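Local coordinates for protein EDTA monooxygenase (EDTA-degrading bacterium BNC1, PDB 5DQP) that probably works as an FMN-dependent monooxygenase of the luciferase-like family, taking part in the bacterial degradation of EDTA, at residues G48-F53 and Q398-L403; R280-Y285 and L351-R356. All coordinates share one frame; numbering follows the deposited sequence.

How the contacts relate
From the N terminus the chain passes first through G48-F53, at the junction of helix 35-47 and strand 52-55. It then runs on to strand 262-271 and helix 275-287, where R280-Y285 opens the loop of contact 2. That loop, 65 intervening residues with helices and no strand, closes at L351-R356, before strand 358-360. Contact 1 closes last, when helix 390-405 brings Q398-L403 back to G48-F53. Contact 2 is thus nested inside contact 1, without crossing. The centres lie 23 Å apart: contact 1 is a buried junction between the last long helix and the first helix-to-strand turn of the barrel, while contact 2 packs helix 275-287 against helix 348-354 and the residues that follow it, at the surface.

Contact 1 of 2, residues G48-F53 and Q398-L403; sequences GRIDAF and QVVPIL
A chi1 of 164° sets CG1 of V400 across from the backbone N, and a chi1 of -59° puts CG1 of I50 anti to its own carbonyl carbon; the two side chains thereby turn methyl groups toward each other between helix 390-405 and the turn that leads into strand 52-55. Each branch of the valine has its own partner. CG1 of V400 packs against the carbonyl O of G48 at 3.4 Å, a van der Waals touch rather than a hydrogen bond, while CG2 of V400 meets CD1 of I50 at 4.1 Å, the two side chains crossing at a slant. Valine suits this place because its two branches can serve backbone and side chain at once; isoleucine adds a longer arm whose end reaches across. Lacking a side chain, G48 presents bare backbone, and its CA lies 6.4 Å from CA of V400.

Next along the chain, R49 has positive phi and ends helix 35-47 in a Schellman motif, turning the chain toward strand 52-55. Its NH1 bonds to the carbonyl O of R46 and its NE to that of R411. On the helix side P401, which has no N-H to give, sits at a kink, yet L403 N still reaches V399 O at 3.1 Å. I50 and L403 both touch L8 of strand 7-11. This buried packing is consistent with the TIM-barrel fold of the luciferase-like family, in which strands 7-11 and 380-383 pair and the last long helix packs beside the first helix-to-strand turn.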
loop_
_atom_site.group_PDB
_atom_site.type_symbol
_atom_site.label_atom_id
_atom_site.label_comp_id
_atom_site.label_asym_id
_atom_site.label_seq_id
_atom_site.Cartn_x
_atom_site.Cartn_y
_atom_site.Cartn_z
ATOM N N GLY A 48 -5.661 -22.493 -8.840
ATOM C CA GLY A 48 -4.534 -23.300 -9.265
ATOM C C GLY A 48 -3.505 -23.627 -8.207
ATOM O O GLY A 48 -2.545 -24.351 -8.502
ATOM N N ARG A 49 -3.681 -23.135 -6.975
ATOM C CA ARG A 49 -2.663 -23.244 -5.922
ATOM C C ARG A 49 -1.347 -22.562 -6.299
ATOM O O ARG A 49 -0.273 -22.954 -5.828
ATOM C CB ARG A 49 -2.384 -24.702 -5.553
ATOM C CG ARG A 49 -3.606 -25.534 -5.253
ATOM C CD ARG A 49 -4.543 -24.864 -4.252
ATOM N NE ARG A 49 -5.732 -25.691 -4.049
ATOM C CZ ARG A 49 -6.985 -25.250 -4.062
ATOM N NH1 ARG A 49 -7.261 -23.966 -4.273
ATOM N NH2 ARG A 49 -7.972 -26.110 -3.851
ATOM N N ILE A 50 -1.391 -21.553 -7.169
ATOM C CA ILE A 50 -0.185 -20.770 -7.402
ATOM C C ILE A 50 0.333 -20.289 -6.055
ATOM O O ILE A 50 -0.448 -19.967 -5.155
ATOM C CB ILE A 50 -0.476 -19.607 -8.367
ATOM C CG1 ILE A 50 -0.992 -20.145 -9.711
ATOM C CG2 ILE A 50 0.773 -18.781 -8.614
ATOM C CD1 ILE A 50 -0.183 -21.291 -10.332
ATOM N N ASP A 51 1.662 -20.276 -5.886
ATOM C CA ASP A 51 2.197 -19.919 -4.578
ATOM C C ASP A 51 2.017 -18.434 -4.278
ATOM O O ASP A 51 1.695 -18.071 -3.142
ATOM C CB ASP A 51 3.660 -20.325 -4.473
ATOM C CG ASP A 51 3.827 -21.822 -4.531
ATOM O OD1 ASP A 51 3.378 -22.497 -3.575
ATOM O OD2 ASP A 51 4.368 -22.321 -5.540
ATOM N N ALA A 52 2.204 -17.561 -5.269
ATOM C CA ALA A 52 2.023 -16.130 -5.029
ATOM C C ALA A 52 1.769 -15.413 -6.349
ATOM O O ALA A 52 2.199 -15.879 -7.408
ATOM C CB ALA A 52 3.252 -15.517 -4.335
ATOM N N PHE A 53 1.061 -14.279 -6.280
ATOM C CA PHE A 53 1.077 -13.375 -7.413
ATOM C C PHE A 53 2.271 -12.435 -7.265
ATOM O O PHE A 53 2.897 -12.334 -6.207
ATOM C CB PHE A 53 -0.250 -12.597 -7.559
ATOM C CG PHE A 53 -0.599 -11.707 -6.365
ATOM C CD1 PHE A 53 -0.076 -10.434 -6.257
ATOM C CD2 PHE A 53 -1.462 -12.157 -5.371
ATOM C CE1 PHE A 53 -0.372 -9.629 -5.167
ATOM C CE2 PHE A 53 -1.785 -11.361 -4.286
ATOM C CZ PHE A 53 -1.237 -10.092 -4.177
ATOM N N GLN A 398 -5.305 -25.758 -17.564
ATOM C CA GLN A 398 -4.802 -26.807 -18.441
ATOM C C GLN A 398 -3.353 -27.193 -18.198
ATOM O O GLN A 398 -2.995 -28.329 -18.471
ATOM C CB GLN A 398 -4.996 -26.394 -19.909
ATOM C CG GLN A 398 -6.486 -26.074 -20.182
ATOM C CD GLN A 398 -6.777 -25.608 -21.594
ATOM O OE1 GLN A 398 -6.273 -26.179 -22.557
ATOM N NE2 GLN A 398 -7.620 -24.578 -21.724
ATOM N N VAL A 399 -2.511 -26.303 -17.695
ATOM C CA VAL A 399 -1.129 -26.685 -17.414
ATOM C C VAL A 399 -0.980 -27.194 -15.985
ATOM O O VAL A 399 -0.449 -28.280 -15.746
ATOM C CB VAL A 399 -0.180 -25.495 -17.690
ATOM C CG1 VAL A 399 1.265 -25.844 -17.259
ATOM C CG2 VAL A 399 -0.240 -25.065 -19.169
ATOM N N VAL A 400 -1.469 -26.418 -15.013
ATOM C CA VAL A 400 -1.364 -26.817 -13.615
ATOM C C VAL A 400 -1.858 -28.252 -13.366
ATOM O O VAL A 400 -1.144 -29.018 -12.711
ATOM C CB VAL A 400 -2.029 -25.770 -12.719
ATOM C CG1 VAL A 400 -2.311 -26.299 -11.311
ATOM C CG2 VAL A 400 -1.123 -24.520 -12.663
ATOM N N PRO A 401 -3.034 -28.670 -13.835
ATOM C CA PRO A 401 -3.463 -30.045 -13.536
ATOM C C PRO A 401 -2.512 -31.108 -14.097
ATOM O O PRO A 401 -2.365 -32.179 -13.491
ATOM C CB PRO A 401 -4.856 -30.112 -14.168
ATOM C CG PRO A 401 -5.313 -28.676 -14.192
ATOM C CD PRO A 401 -4.087 -27.928 -14.564
ATOM N N ILE A 402 -1.846 -30.828 -15.219
ATOM C CA ILE A 402 -0.802 -31.721 -15.697
ATOM C C ILE A 402 0.316 -31.790 -14.673
ATOM O O ILE A 402 0.733 -32.877 -14.257
ATOM C CB ILE A 402 -0.288 -31.268 -17.082
ATOM C CG1 ILE A 402 -1.448 -31.189 -18.094
ATOM C CG2 ILE A 402 0.816 -32.211 -17.567
ATOM C CD1 ILE A 402 -1.010 -30.860 -19.555
ATOM N N LEU A 403 0.789 -30.622 -14.221
ATOM C CA LEU A 403 1.853 -30.597 -13.234
ATOM C C LEU A 403 1.441 -31.315 -11.972
ATOM O O LEU A 403 2.277 -31.953 -11.324
ATOM C CB LEU A 403 2.267 -29.157 -12.906
ATOM C CG LEU A 403 2.848 -28.311 -14.065
ATOM C CD1 LEU A 403 3.122 -26.891 -13.609
ATOM C CD2 LEU A 403 4.118 -28.942 -14.668
#

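Contact 2 of 2, residues R280-Y285 and L351-R356; sequences RLVAEY and LALRMR
V282 and L353 meet tip to tip in the closely packed half of the contact, with CG2 of V282 4.0 Å from CD2 of L353. The other leucine methyl, CD1 of L353, lies 4.2 Å from CE2 of Y285, so one forked side chain serves both the valine and the tyrosine. With chi1 at 164°, CG of Y285 lies anti to the backbone N, and the ring extends toward L353 and R356. Tyrosine suits this boundary, its ring carbon lying against leucine while its hydroxyl meets the arginine.

Toward solvent the packing gives way to a polar link: R356 NE donates to OH of Y285 at an angle of 170°, although the 2.5 Å between these two atoms is doubtfully short. The arginine chain bends at chi3, and its guanidinium, 61° from the ring plane, receives the hydroxyl at its edge. This exposed arginine has a like charge, R295, close by. With a phenylalanine here, the NE of R356 would probably lose its acceptor and the guanidinium would be freer to turn.

V282 also rests on L270 of strand 262-271. Helix 275-287 thus packs on both that strand and helix 348-354, whose L351 and R354 pack on helix 331-344.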
loop_
_atom_site.group_PDB
_atom_site.type_symbol
_atom_site.label_atom_id
_atom_site.label_comp_id
_atom_site.label_asym_id
_atom_site.label_seq_id
_atom_site.Cartn_x
_atom_site.Cartn_y
_atom_site.Cartn_z
ATOM N N ARG A 280 -2.555 -20.424 -34.710
ATOM C CA ARG A 280 -3.387 -19.234 -34.819
ATOM C C ARG A 280 -2.942 -18.156 -33.841
ATOM O O ARG A 280 -2.813 -16.985 -34.218
ATOM C CB ARG A 280 -4.863 -19.569 -34.584
ATOM C CG ARG A 280 -5.745 -18.317 -34.697
ATOM C CD ARG A 280 -7.146 -18.505 -34.157
ATOM N NE ARG A 280 -7.225 -18.201 -32.728
ATOM C CZ ARG A 280 -8.335 -17.816 -32.099
ATOM N NH1 ARG A 280 -9.475 -17.672 -32.773
ATOM N NH2 ARG A 280 -8.305 -17.565 -30.792
ATOM N N LEU A 281 -2.734 -18.516 -32.567
ATOM C CA LEU A 281 -2.328 -17.505 -31.589
ATOM C C LEU A 281 -1.001 -16.876 -31.987
ATOM O O LEU A 281 -0.797 -15.671 -31.805
ATOM C CB LEU A 281 -2.235 -18.111 -30.179
ATOM C CG LEU A 281 -3.506 -18.787 -29.618
ATOM C CD1 LEU A 281 -3.255 -19.424 -28.260
ATOM C CD2 LEU A 281 -4.678 -17.826 -29.534
ATOM N N VAL A 282 -0.075 -17.676 -32.523
ATOM C CA VAL A 282 1.208 -17.107 -32.918
ATOM C C VAL A 282 1.008 -16.122 -34.062
ATOM O O VAL A 282 1.678 -15.086 -34.132
ATOM C CB VAL A 282 2.212 -18.205 -33.304
ATOM C CG1 VAL A 282 3.442 -17.557 -33.964
ATOM C CG2 VAL A 282 2.616 -19.007 -32.107
ATOM N N ALA A 283 0.082 -16.429 -34.974
ATOM C CA ALA A 283 -0.193 -15.507 -36.070
ATOM C C ALA A 283 -0.763 -14.199 -35.538
ATOM O O ALA A 283 -0.323 -13.120 -35.944
ATOM C CB ALA A 283 -1.131 -16.159 -37.087
ATOM N N GLU A 284 -1.707 -14.274 -34.596
ATOM C CA GLU A 284 -2.244 -13.064 -33.981
ATOM C C GLU A 284 -1.139 -12.244 -33.326
ATOM O O GLU A 284 -1.063 -11.023 -33.499
ATOM C CB GLU A 284 -3.303 -13.424 -32.940
ATOM C CG GLU A 284 -4.572 -14.031 -33.487
ATOM C CD GLU A 284 -5.442 -14.624 -32.378
ATOM O OE1 GLU A 284 -5.164 -14.366 -31.176
ATOM O OE2 GLU A 284 -6.395 -15.363 -32.711
ATOM N N TYR A 285 -0.298 -12.897 -32.528
ATOM C CA TYR A 285 0.776 -12.175 -31.857
ATOM C C TYR A 285 1.714 -11.531 -32.871
ATOM O O TYR A 285 2.104 -10.367 -32.719
ATOM C CB TYR A 285 1.528 -13.128 -30.934
ATOM C CG TYR A 285 2.873 -12.632 -30.483
ATOM C CD1 TYR A 285 2.981 -11.711 -29.462
ATOM C CD2 TYR A 285 4.036 -13.108 -31.063
ATOM C CE1 TYR A 285 4.218 -11.262 -29.038
ATOM C CE2 TYR A 285 5.269 -12.676 -30.642
ATOM C CZ TYR A 285 5.349 -11.747 -29.630
ATOM O OH TYR A 285 6.570 -11.308 -29.210
ATOM N N LEU A 351 13.896 -19.855 -33.237
ATOM C CA LEU A 351 14.602 -19.036 -32.265
ATOM C C LEU A 351 13.967 -17.649 -32.124
ATOM O O LEU A 351 13.859 -17.132 -31.012
ATOM C CB LEU A 351 16.077 -18.937 -32.668
ATOM C CG LEU A 351 16.975 -18.060 -31.795
ATOM C CD1 LEU A 351 17.112 -18.652 -30.386
ATOM C CD2 LEU A 351 18.341 -17.907 -32.475
ATOM N N ALA A 352 13.530 -17.042 -33.233
ATOM C CA ALA A 352 12.914 -15.713 -33.184
ATOM C C ALA A 352 11.735 -15.657 -32.222
ATOM O O ALA A 352 11.503 -14.636 -31.562
ATOM C CB ALA A 352 12.435 -15.296 -34.575
ATOM N N LEU A 353 10.944 -16.726 -32.183
ATOM C CA LEU A 353 9.781 -16.809 -31.307
ATOM C C LEU A 353 10.196 -17.187 -29.884
ATOM O O LEU A 353 9.797 -16.532 -28.916
ATOM C CB LEU A 353 8.786 -17.828 -31.887
ATOM C CG LEU A 353 7.427 -17.942 -31.194
ATOM C CD1 LEU A 353 6.696 -16.619 -31.324
ATOM C CD2 LEU A 353 6.597 -19.091 -31.768
ATOM N N ARG A 354 11.040 -18.216 -29.757
ATOM C CA ARG A 354 11.438 -18.761 -28.458
ATOM C C ARG A 354 12.077 -17.710 -27.558
ATOM O O ARG A 354 11.977 -17.803 -26.329
ATOM C CB ARG A 354 12.397 -19.935 -28.693
ATOM C CG ARG A 354 13.331 -20.274 -27.553
ATOM C CD ARG A 354 12.595 -20.875 -26.345
ATOM N NE ARG A 354 13.554 -21.410 -25.375
ATOM C CZ ARG A 354 14.089 -20.688 -24.391
ATOM N NH1 ARG A 354 13.737 -19.408 -24.248
ATOM N NH2 ARG A 354 14.956 -21.237 -23.548
ATOM N N MET A 355 12.739 -16.707 -28.142
ATOM C CA MET A 355 13.363 -15.669 -27.334
ATOM C C MET A 355 12.326 -14.715 -26.756
ATOM O O MET A 355 12.550 -14.130 -25.693
ATOM C CB MET A 355 14.397 -14.888 -28.157
ATOM C CG MET A 355 15.611 -15.703 -28.601
ATOM S SD MET A 355 16.338 -16.665 -27.246
ATOM C CE MET A 355 17.139 -15.404 -26.264
ATOM N N ARG A 356 11.189 -14.566 -27.422
ATOM C CA ARG A 356 10.102 -13.714 -26.958
ATOM C C ARG A 356 9.134 -14.444 -26.020
ATOM O O ARG A 356 8.784 -13.917 -24.959
ATOM C CB ARG A 356 9.355 -13.151 -28.167
ATOM C CG ARG A 356 10.264 -12.498 -29.221
ATOM C CD ARG A 356 9.485 -12.183 -30.508
ATOM N NE ARG A 356 8.696 -10.959 -30.390
ATOM C CZ ARG A 356 9.098 -9.762 -30.812
ATOM N NH1 ARG A 356 10.279 -9.612 -31.405
ATOM N NH2 ARG A 356 8.312 -8.712 -30.645
#